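Side-chain contacts in 2-C-methyl-D-erythritol 4-phosphate cytidylyltransferase (Anaerococcus prevotii, PDB 4KT7), which probably catalyses the transfer of a cytidylyl group from CTP to 2-C-methyl-D-erythritol 4-phosphate, releasing diphosphate, in the DXP pathway to isoprenoids: residues 90-95 against 178-183; 186-191 against 197-202. All coordinates share one frame; numbering follows the deposited sequence.

Contact 1: residues 90-95 against 178-183; sequences LSTFEG and AMYEKY
Tyr180 reaches out of helix 173-184 and brings its ring up to Thr92 and Phe93 of helix 88-97. The apolar packing comes in two parts. At the far end of the tyrosine ring, Thr92 meets it at about a right angle, CG2 standing 3.6 Å from Tyr180 CZ; threonine suits the spot by offering a compact methyl to the phenol. Nearer the root of the ring, Phe93 and Tyr180 run alongside each other, pointing opposite ways, with Phe93 CD1 3.9 Å from Tyr180 CB. With CG anti to the backbone N (chi1 -164°), the phenylalanine ring also extends to the edge of the contact, where the aliphatic CG of Glu181 lies 4.3 Å from Phe93 CE1 and the carboxylate can stay in water.

No hydrogen bond links the two segments; their polar ends are satisfied separately. Tyr180 OH bonds to Asp193, in the loop after its own helix, and Thr92 OG1 folds back to the carbonyl of Arg88. Tyrosine thus serves two ends, a flat ring for packing and a hydroxyl that finds Asp193 although the tyrosine itself is buried. Replacing Tyr180 by an alanine would probably open a gap beside Thr92, thin the packing on Phe93 to the CB contact, and leave Asp193 without its hydroxyl mate.

The axes of segments 90-95 and 178-183 come within 11.0 Å, their directions 140° apart, roughly antiparallel. This is helix-helix packing in an alpha/beta nucleotidyltransferase fold, with helix 88-97 forming the crossover between strands 79-83 and 105-110.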
ATOM      1  N   LEU A  90      10.373 -14.246 -17.330  1.00 18.39           N
ATOM      2  CA  LEU A  90      10.521 -15.365 -18.254  1.00 15.77           C
ATOM      3  C   LEU A  90       9.163 -15.966 -18.602  1.00 21.26           C
ATOM      4  O   LEU A  90       8.930 -16.407 -19.736  1.00 18.65           O
ATOM      5  CB  LEU A  90      11.448 -16.421 -17.669  1.00 16.70           C
ATOM      6  CG  LEU A  90      12.942 -16.060 -17.592  1.00 21.41           C
ATOM      7  CD1 LEU A  90      13.660 -17.095 -16.731  1.00 19.41           C
ATOM      8  CD2 LEU A  90      13.557 -16.033 -18.963  1.00 22.00           C
ATOM      9  N   SER A  91       8.254 -15.963 -17.631  1.00 20.92           N
ATOM     10  CA  SER A  91       6.878 -16.348 -17.893  1.00 15.90           C
ATOM     11  C   SER A  91       6.201 -15.422 -18.910  1.00 15.98           C
ATOM     12  O   SER A  91       5.573 -15.880 -19.875  1.00 20.68           O
ATOM     13  CB  SER A  91       6.088 -16.379 -16.586  1.00 21.04           C
ATOM     14  OG  SER A  91       6.481 -17.520 -15.829  1.00 17.18           O
ATOM     15  N   THR A  92       6.332 -14.119 -18.710  1.00 20.30           N
ATOM     16  CA  THR A  92       5.738 -13.158 -19.630  1.00 18.41           C
ATOM     17  C   THR A  92       6.276 -13.370 -21.053  1.00 18.90           C
ATOM     18  O   THR A  92       5.522 -13.337 -22.029  1.00 19.03           O
ATOM     19  CB  THR A  92       6.032 -11.746 -19.131  1.00 20.68           C
ATOM     20  OG1 THR A  92       5.395 -11.608 -17.857  1.00 16.64           O
ATOM     21  CG2 THR A  92       5.525 -10.671 -20.112  1.00 18.46           C
ATOM     22  N   PHE A  93       7.571 -13.638 -21.167  1.00 19.00           N
ATOM     23  CA  PHE A  93       8.166 -13.853 -22.484  1.00 16.77           C
ATOM     24  C   PHE A  93       7.624 -15.081 -23.188  1.00 19.73           C
ATOM     25  O   PHE A  93       7.460 -15.069 -24.413  1.00 25.54           O
ATOM     26  CB  PHE A  93       9.678 -13.947 -22.403  1.00 20.91           C
ATOM     27  CG  PHE A  93      10.358 -13.793 -23.733  1.00 16.48           C
ATOM     28  CD1 PHE A  93      10.246 -12.616 -24.441  1.00 19.80           C
ATOM     29  CD2 PHE A  93      11.104 -14.828 -24.270  1.00 26.44           C
ATOM     30  CE1 PHE A  93      10.878 -12.460 -25.676  1.00 17.69           C
ATOM     31  CE2 PHE A  93      11.739 -14.687 -25.497  1.00 22.30           C
ATOM     32  CZ  PHE A  93      11.618 -13.504 -26.199  1.00 17.98           C
ATOM     33  N   GLU A  94       7.342 -16.147 -22.442  1.00 19.26           N
ATOM     34  CA  GLU A  94       6.694 -17.312 -23.052  1.00 21.05           C
ATOM     35  C   GLU A  94       5.326 -16.890 -23.582  1.00 26.32           C
ATOM     36  O   GLU A  94       4.876 -17.363 -24.631  1.00 20.29           O
ATOM     37  CB  GLU A  94       6.500 -18.449 -22.042  1.00 21.24           C
ATOM     38  CG  GLU A  94       7.754 -19.156 -21.600  1.00 22.58           C
ATOM     39  CD  GLU A  94       8.577 -19.665 -22.771  1.00 28.01           C
ATOM     40  OE1 GLU A  94       8.070 -20.507 -23.555  1.00 33.71           O
ATOM     41  OE2 GLU A  94       9.733 -19.212 -22.908  1.00 25.05           O
ATOM     42  N   GLY A  95       4.656 -16.007 -22.841  1.00 16.74           N
ATOM     43  CA  GLY A  95       3.369 -15.488 -23.277  1.00 18.08           C
ATOM     44  C   GLY A  95       3.553 -14.661 -24.543  1.00 22.82           C
ATOM     45  O   GLY A  95       2.777 -14.804 -25.489  1.00 19.78           O
ATOM     46  N   ALA A 178      10.523  -6.134 -28.199  1.00 20.87           N
ATOM     47  CA  ALA A 178      11.922  -5.730 -28.403  1.00 18.13           C
ATOM     48  C   ALA A 178      12.599  -5.402 -27.066  1.00 17.79           C
ATOM     49  O   ALA A 178      13.754  -5.773 -26.820  1.00 23.27           O
ATOM     50  CB  ALA A 178      12.010  -4.533 -29.354  1.00 19.60           C
HETATM   51  N   MSE A 179      11.874  -4.713 -26.200  1.00 21.35           N
HETATM   52  CA  MSE A 179      12.380  -4.380 -24.871  1.00 22.88           C
HETATM   53  C   MSE A 179      12.678  -5.662 -24.098  1.00 24.78           C
HETATM   54  O   MSE A 179      13.656  -5.731 -23.356  1.00 21.55           O
HETATM   55  CB  MSE A 179      11.337  -3.567 -24.090  1.00 16.15           C
HETATM   56  CG  MSE A 179      11.062  -2.125 -24.575  1.00 28.62           C
HETATM   57 SE   MSE A 179      12.688  -1.069 -24.559  0.62 38.07          SE
HETATM   58  CE  MSE A 179      13.149  -1.301 -26.441  1.00 30.96           C
ATOM     59  N   TYR A 180      11.819  -6.667 -24.264  1.00 20.99           N
ATOM     60  CA  TYR A 180      11.992  -7.938 -23.574  1.00 18.58           C
ATOM     61  C   TYR A 180      13.249  -8.673 -24.023  1.00 26.32           C
ATOM     62  O   TYR A 180      13.982  -9.252 -23.202  1.00 21.62           O
ATOM     63  CB  TYR A 180      10.732  -8.813 -23.696  1.00 17.46           C
ATOM     64  CG  TYR A 180      10.015  -8.929 -22.373  1.00 18.67           C
ATOM     65  CD1 TYR A 180       9.109  -7.966 -21.968  1.00 16.02           C
ATOM     66  CD2 TYR A 180      10.311  -9.963 -21.496  1.00 24.04           C
ATOM     67  CE1 TYR A 180       8.466  -8.054 -20.731  1.00 20.50           C
ATOM     68  CE2 TYR A 180       9.691 -10.057 -20.265  1.00 27.14           C
ATOM     69  CZ  TYR A 180       8.773  -9.098 -19.886  1.00 22.65           C
ATOM     70  OH  TYR A 180       8.159  -9.193 -18.656  1.00 22.24           O
ATOM     71  N   GLU A 181      13.529  -8.632 -25.320  1.00 23.45           N
ATOM     72  CA  GLU A 181      14.766  -9.239 -25.802  1.00 25.38           C
ATOM     73  C   GLU A 181      15.991  -8.523 -25.244  1.00 24.44           C
ATOM     74  O   GLU A 181      16.966  -9.169 -24.881  1.00 30.57           O
ATOM     75  CB  GLU A 181      14.792  -9.256 -27.323  1.00 26.23           C
ATOM     76  CG  GLU A 181      13.720 -10.136 -27.905  1.00 23.50           C
ATOM     77  CD  GLU A 181      13.857 -10.299 -29.414  1.00 41.83           C
ATOM     78  OE1 GLU A 181      13.647  -9.298 -30.147  1.00 39.40           O
ATOM     79  OE2 GLU A 181      14.178 -11.427 -29.858  1.00 45.90           O
ATOM     80  N   LYS A 182      15.939  -7.193 -25.173  1.00 19.07           N
ATOM     81  CA  LYS A 182      16.994  -6.422 -24.519  1.00 22.77           C
ATOM     82  C   LYS A 182      17.141  -6.792 -23.046  1.00 21.92           C
ATOM     83  O   LYS A 182      18.251  -6.924 -22.536  1.00 24.00           O
ATOM     84  CB  LYS A 182      16.709  -4.924 -24.614  1.00 27.35           C
ATOM     85  CG  LYS A 182      17.045  -4.308 -25.954  1.00 32.53           C
ATOM     86  CD  LYS A 182      16.645  -2.848 -25.966  1.00 36.64           C
ATOM     87  CE  LYS A 182      17.350  -2.111 -27.077  1.00 44.57           C
ATOM     88  NZ  LYS A 182      18.845  -2.157 -26.931  1.00 48.24           N
ATOM     89  N   TYR A 183      16.018  -6.947 -22.363  1.00 19.12           N
ATOM     90  CA  TYR A 183      16.040  -7.349 -20.953  1.00 20.74           C
ATOM     91  C   TYR A 183      16.700  -8.704 -20.744  1.00 23.02           C
ATOM     92  O   TYR A 183      17.504  -8.883 -19.822  1.00 23.74           O
ATOM     93  CB  TYR A 183      14.622  -7.381 -20.385  1.00 17.74           C
ATOM     94  CG  TYR A 183      14.568  -7.878 -18.958  1.00 26.46           C
ATOM     95  CD1 TYR A 183      15.014  -7.081 -17.908  1.00 27.65           C
ATOM     96  CD2 TYR A 183      14.087  -9.144 -18.657  1.00 30.62           C
ATOM     97  CE1 TYR A 183      14.974  -7.530 -16.601  1.00 38.60           C
ATOM     98  CE2 TYR A 183      14.048  -9.604 -17.346  1.00 40.30           C
ATOM     99  CZ  TYR A 183      14.491  -8.792 -16.323  1.00 44.53           C
ATOM    100  OH  TYR A 183      14.452  -9.235 -15.017  1.00 56.03           O
TER

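Contact 2: residues 186-191 against 197-202; sequences SEFKVT and FEFFDR
Phe188 and Phe199 face each other with CA atoms 7.8 Å apart, where the irregular loop 186-191 runs by the end of helix 196-199, closed by a Schellman motif with Asp201 at C-prime. The two rings form an offset stack, planes at 16° and centroids separated by 4.5 Å. Phe199 CD1 sits over the centre of the Phe188 ring, while Phe188 CB rests almost squarely above the Phe199 ring in a CH-pi contact, 4.3 Å from its centroid. Phe200 completes the cluster: the edge of Phe188 is turned to its face in an offset edge-to-face pair, planes at 66°, with Phe188 CE2 3.8 Å from Phe200 CE1. Phenylalanine suits all three positions, since flat, uncharged rings can stack and meet edge to face with no polar group needing a partner.

Val190 CG1, set anti to the carbonyl carbon (chi1 -56°), is the branch that reaches Phe199 CE2, 3.6 Å away. Ser186 shapes the loop instead: its short OG accepts from Phe188 N (3.2 Å) in an ST turn, and also bonds to the carbonyl of Tyr183.

With no hydrogen bond or salt bridge between the segments, loop and helix end cohere through dispersion and the hydrophobic effect, although Phe188 remains exposed at the surface.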
ATOM      1  N   SER A 186      20.316  -8.661 -20.890  1.00 33.17           N
ATOM      2  CA  SER A 186      20.927  -7.765 -19.904  1.00 30.52           C
ATOM      3  C   SER A 186      21.065  -8.396 -18.525  1.00 35.46           C
ATOM      4  O   SER A 186      20.603  -9.517 -18.286  1.00 33.59           O
ATOM      5  CB  SER A 186      20.088  -6.499 -19.758  1.00 30.56           C
ATOM      6  OG  SER A 186      18.971  -6.731 -18.902  1.00 29.09           O
ATOM      7  N   GLU A 187      21.687  -7.654 -17.614  1.00 34.60           N
ATOM      8  CA  GLU A 187      21.774  -8.067 -16.218  1.00 41.21           C
ATOM      9  C   GLU A 187      20.938  -7.159 -15.297  1.00 37.70           C
ATOM     10  O   GLU A 187      21.193  -7.073 -14.096  1.00 42.65           O
ATOM     11  CB  GLU A 187      23.240  -8.120 -15.765  1.00 51.74           C
ATOM     12  CG  GLU A 187      24.160  -8.993 -16.636  1.00 58.37           C
ATOM     13  CD  GLU A 187      24.020 -10.494 -16.377  1.00 67.36           C
ATOM     14  OE1 GLU A 187      25.059 -11.192 -16.308  1.00 73.42           O
ATOM     15  OE2 GLU A 187      22.878 -10.989 -16.264  1.00 67.21           O
ATOM     16  N   PHE A 188      19.942  -6.487 -15.876  1.00 30.05           N
ATOM     17  CA  PHE A 188      19.001  -5.660 -15.129  1.00 35.07           C
ATOM     18  C   PHE A 188      17.937  -6.513 -14.430  1.00 39.26           C
ATOM     19  O   PHE A 188      17.536  -7.575 -14.937  1.00 32.12           O
ATOM     20  CB  PHE A 188      18.277  -4.697 -16.082  1.00 35.71           C
ATOM     21  CG  PHE A 188      19.167  -3.634 -16.684  1.00 41.90           C
ATOM     22  CD1 PHE A 188      20.115  -2.972 -15.907  1.00 47.76           C
ATOM     23  CD2 PHE A 188      19.045  -3.287 -18.024  1.00 38.57           C
ATOM     24  CE1 PHE A 188      20.927  -1.986 -16.458  1.00 47.24           C
ATOM     25  CE2 PHE A 188      19.855  -2.300 -18.582  1.00 42.58           C
ATOM     26  CZ  PHE A 188      20.799  -1.652 -17.797  1.00 48.14           C
ATOM     27  N   LYS A 189      17.467  -6.032 -13.279  1.00 37.05           N
ATOM     28  CA  LYS A 189      16.276  -6.589 -12.638  1.00 32.91           C
ATOM     29  C   LYS A 189      15.196  -5.501 -12.576  1.00 32.73           C
ATOM     30  O   LYS A 189      15.457  -4.391 -12.120  1.00 37.59           O
ATOM     31  CB  LYS A 189      16.624  -7.135 -11.249  1.00 37.12           C
ATOM     32  CG  LYS A 189      17.818  -6.445 -10.595  1.00 49.09           C
ATOM     33  CD  LYS A 189      18.420  -7.288  -9.469  1.00 57.40           C
ATOM     34  CE  LYS A 189      19.454  -6.493  -8.663  1.00 61.41           C
ATOM     35  NZ  LYS A 189      20.268  -7.364  -7.761  1.00 63.46           N
ATOM     36  N   VAL A 190      13.998  -5.803 -13.076  1.00 35.58           N
ATOM     37  CA  VAL A 190      12.935  -4.808 -13.130  1.00 36.67           C
ATOM     38  C   VAL A 190      11.850  -5.057 -12.088  1.00 38.30           C
ATOM     39  O   VAL A 190      11.611  -6.197 -11.681  1.00 31.40           O
ATOM     40  CB  VAL A 190      12.272  -4.737 -14.529  1.00 38.67           C
ATOM     41  CG1 VAL A 190      13.311  -4.458 -15.593  1.00 43.32           C
ATOM     42  CG2 VAL A 190      11.523  -6.019 -14.825  1.00 32.83           C
ATOM     43  N   THR A 191      11.205  -3.979 -11.651  1.00 44.83           N
ATOM     44  CA  THR A 191      10.071  -4.090 -10.737  1.00 43.36           C
ATOM     45  C   THR A 191       8.818  -4.499 -11.510  1.00 35.09           C
ATOM     46  O   THR A 191       7.964  -5.198 -10.975  1.00 32.24           O
ATOM     47  CB  THR A 191       9.805  -2.776  -9.979  1.00 47.86           C
ATOM     48  OG1 THR A 191       9.603  -1.701 -10.916  1.00 48.07           O
ATOM     49  CG2 THR A 191      10.973  -2.452  -9.070  1.00 54.68           C
ATOM     50  N   PHE A 197      11.214   0.714 -19.822  1.00 19.92           N
ATOM     51  CA  PHE A 197      11.318   1.955 -20.567  1.00 19.01           C
ATOM     52  C   PHE A 197      12.369   2.881 -19.999  1.00 17.86           C
ATOM     53  O   PHE A 197      12.980   3.656 -20.735  1.00 25.36           O
ATOM     54  CB  PHE A 197       9.949   2.624 -20.682  1.00 14.94           C
ATOM     55  CG  PHE A 197       9.060   1.951 -21.679  1.00 27.07           C
ATOM     56  CD1 PHE A 197       8.516   0.701 -21.409  1.00 29.57           C
ATOM     57  CD2 PHE A 197       8.791   2.545 -22.899  1.00 36.40           C
ATOM     58  CE1 PHE A 197       7.717   0.065 -22.347  1.00 21.45           C
ATOM     59  CE2 PHE A 197       7.984   1.911 -23.829  1.00 39.40           C
ATOM     60  CZ  PHE A 197       7.460   0.664 -23.549  1.00 31.57           C
ATOM     61  N   GLU A 198      12.598   2.783 -18.691  1.00 21.10           N
ATOM     62  CA  GLU A 198      13.622   3.594 -18.054  1.00 24.30           C
ATOM     63  C   GLU A 198      14.985   2.985 -18.274  1.00 19.57           C
ATOM     64  O   GLU A 198      15.948   3.691 -18.572  1.00 22.40           O
ATOM     65  CB  GLU A 198      13.339   3.742 -16.555  1.00 23.92           C
ATOM     66  CG  GLU A 198      12.091   4.551 -16.252  1.00 22.85           C
ATOM     67  CD  GLU A 198      11.598   4.354 -14.822  1.00 22.92           C
ATOM     68  OE1 GLU A 198      12.337   4.713 -13.860  1.00 22.52           O
ATOM     69  OE2 GLU A 198      10.466   3.839 -14.662  1.00 19.66           O
ATOM     70  N   PHE A 199      15.085   1.669 -18.152  1.00 18.80           N
ATOM     71  CA  PHE A 199      16.392   1.024 -18.313  1.00 20.66           C
ATOM     72  C   PHE A 199      16.967   1.194 -19.716  1.00 25.59           C
ATOM     73  O   PHE A 199      18.181   1.253 -19.902  1.00 26.82           O
ATOM     74  CB  PHE A 199      16.320  -0.464 -17.971  1.00 23.77           C
ATOM     75  CG  PHE A 199      16.319  -0.736 -16.499  1.00 30.24           C
ATOM     76  CD1 PHE A 199      17.379  -0.311 -15.706  1.00 46.68           C
ATOM     77  CD2 PHE A 199      15.273  -1.422 -15.904  1.00 32.65           C
ATOM     78  CE1 PHE A 199      17.389  -0.553 -14.335  1.00 50.70           C
ATOM     79  CE2 PHE A 199      15.277  -1.674 -14.536  1.00 42.12           C
ATOM     80  CZ  PHE A 199      16.334  -1.234 -13.751  1.00 44.74           C
ATOM     81  N   PHE A 200      16.101   1.281 -20.711  1.00 17.21           N
ATOM     82  CA  PHE A 200      16.625   1.356 -22.073  1.00 22.07           C
ATOM     83  C   PHE A 200      16.443   2.723 -22.697  1.00 22.81           C
ATOM     84  O   PHE A 200      16.432   2.856 -23.908  1.00 20.97           O
ATOM     85  CB  PHE A 200      16.059   0.226 -22.929  1.00 18.61           C
ATOM     86  CG  PHE A 200      16.406  -1.122 -22.392  1.00 28.85           C
ATOM     87  CD1 PHE A 200      17.724  -1.560 -22.389  1.00 30.90           C
ATOM     88  CD2 PHE A 200      15.438  -1.928 -21.819  1.00 29.22           C
ATOM     89  CE1 PHE A 200      18.062  -2.808 -21.855  1.00 36.52           C
ATOM     90  CE2 PHE A 200      15.772  -3.175 -21.285  1.00 27.74           C
ATOM     91  CZ  PHE A 200      17.081  -3.609 -21.302  1.00 32.17           C
ATOM     92  N   ASP A 201      16.306   3.733 -21.839  1.00 18.71           N
ATOM     93  CA  ASP A 201      16.419   5.118 -22.264  1.00 18.00           C
ATOM     94  C   ASP A 201      15.375   5.510 -23.297  1.00 19.83           C
ATOM     95  O   ASP A 201      15.662   6.267 -24.221  1.00 24.49           O
ATOM     96  CB  ASP A 201      17.832   5.368 -22.786  1.00 18.42           C
ATOM     97  CG  ASP A 201      18.854   5.401 -21.661  1.00 25.53           C
ATOM     98  OD1 ASP A 201      18.437   5.673 -20.514  1.00 22.70           O
ATOM     99  OD2 ASP A 201      20.053   5.159 -21.914  1.00 23.38           O
ATOM    100  N   ARG A 202      14.175   4.970 -23.160  1.00 19.22           N
ATOM    101  CA  ARG A 202      13.108   5.286 -24.098  1.00 19.24           C
ATOM    102  C   ARG A 202      12.516   6.658 -23.818  1.00 20.88           C
ATOM    103  O   ARG A 202      12.306   7.033 -22.656  1.00 22.52           O
ATOM    104  CB  ARG A 202      12.010   4.225 -24.031  1.00 16.49           C
ATOM    105  CG  ARG A 202      12.522   2.842 -24.300  1.00 29.22           C
ATOM    106  CD  ARG A 202      13.293   2.807 -25.603  1.00 23.55           C
ATOM    107  NE  ARG A 202      12.429   3.040 -26.752  1.00 26.22           N
ATOM    108  CZ  ARG A 202      12.624   2.492 -27.946  1.00 24.41           C
ATOM    109  NH1 ARG A 202      13.650   1.672 -28.133  1.00 25.83           N
ATOM    110  NH2 ARG A 202      11.791   2.751 -28.947  1.00 25.55           N
TER

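Along the chain the contacts come in series: contact 1 closes near the end of helix 173-184 and, after two intervening residues, contact 2 opens at Ser186. Their centres are 12 Å apart on the same side of the chain's centre, contact 2 being the more peripheral. Helix 173-184 joins them. One face packs on helix 88-97, while Tyr183 CE1 touches Val190 CG1 at 3.6 Å and Lys182 CB meets Phe200 CZ, also at 3.6 Å. Asp193, between the segments of contact 2, ties back to Tyr180 of contact 1. The series thus leads from a helix pair of the alpha/beta domain toward the second subunit, whose Thr156 is hydrogen-bonded to Glu198.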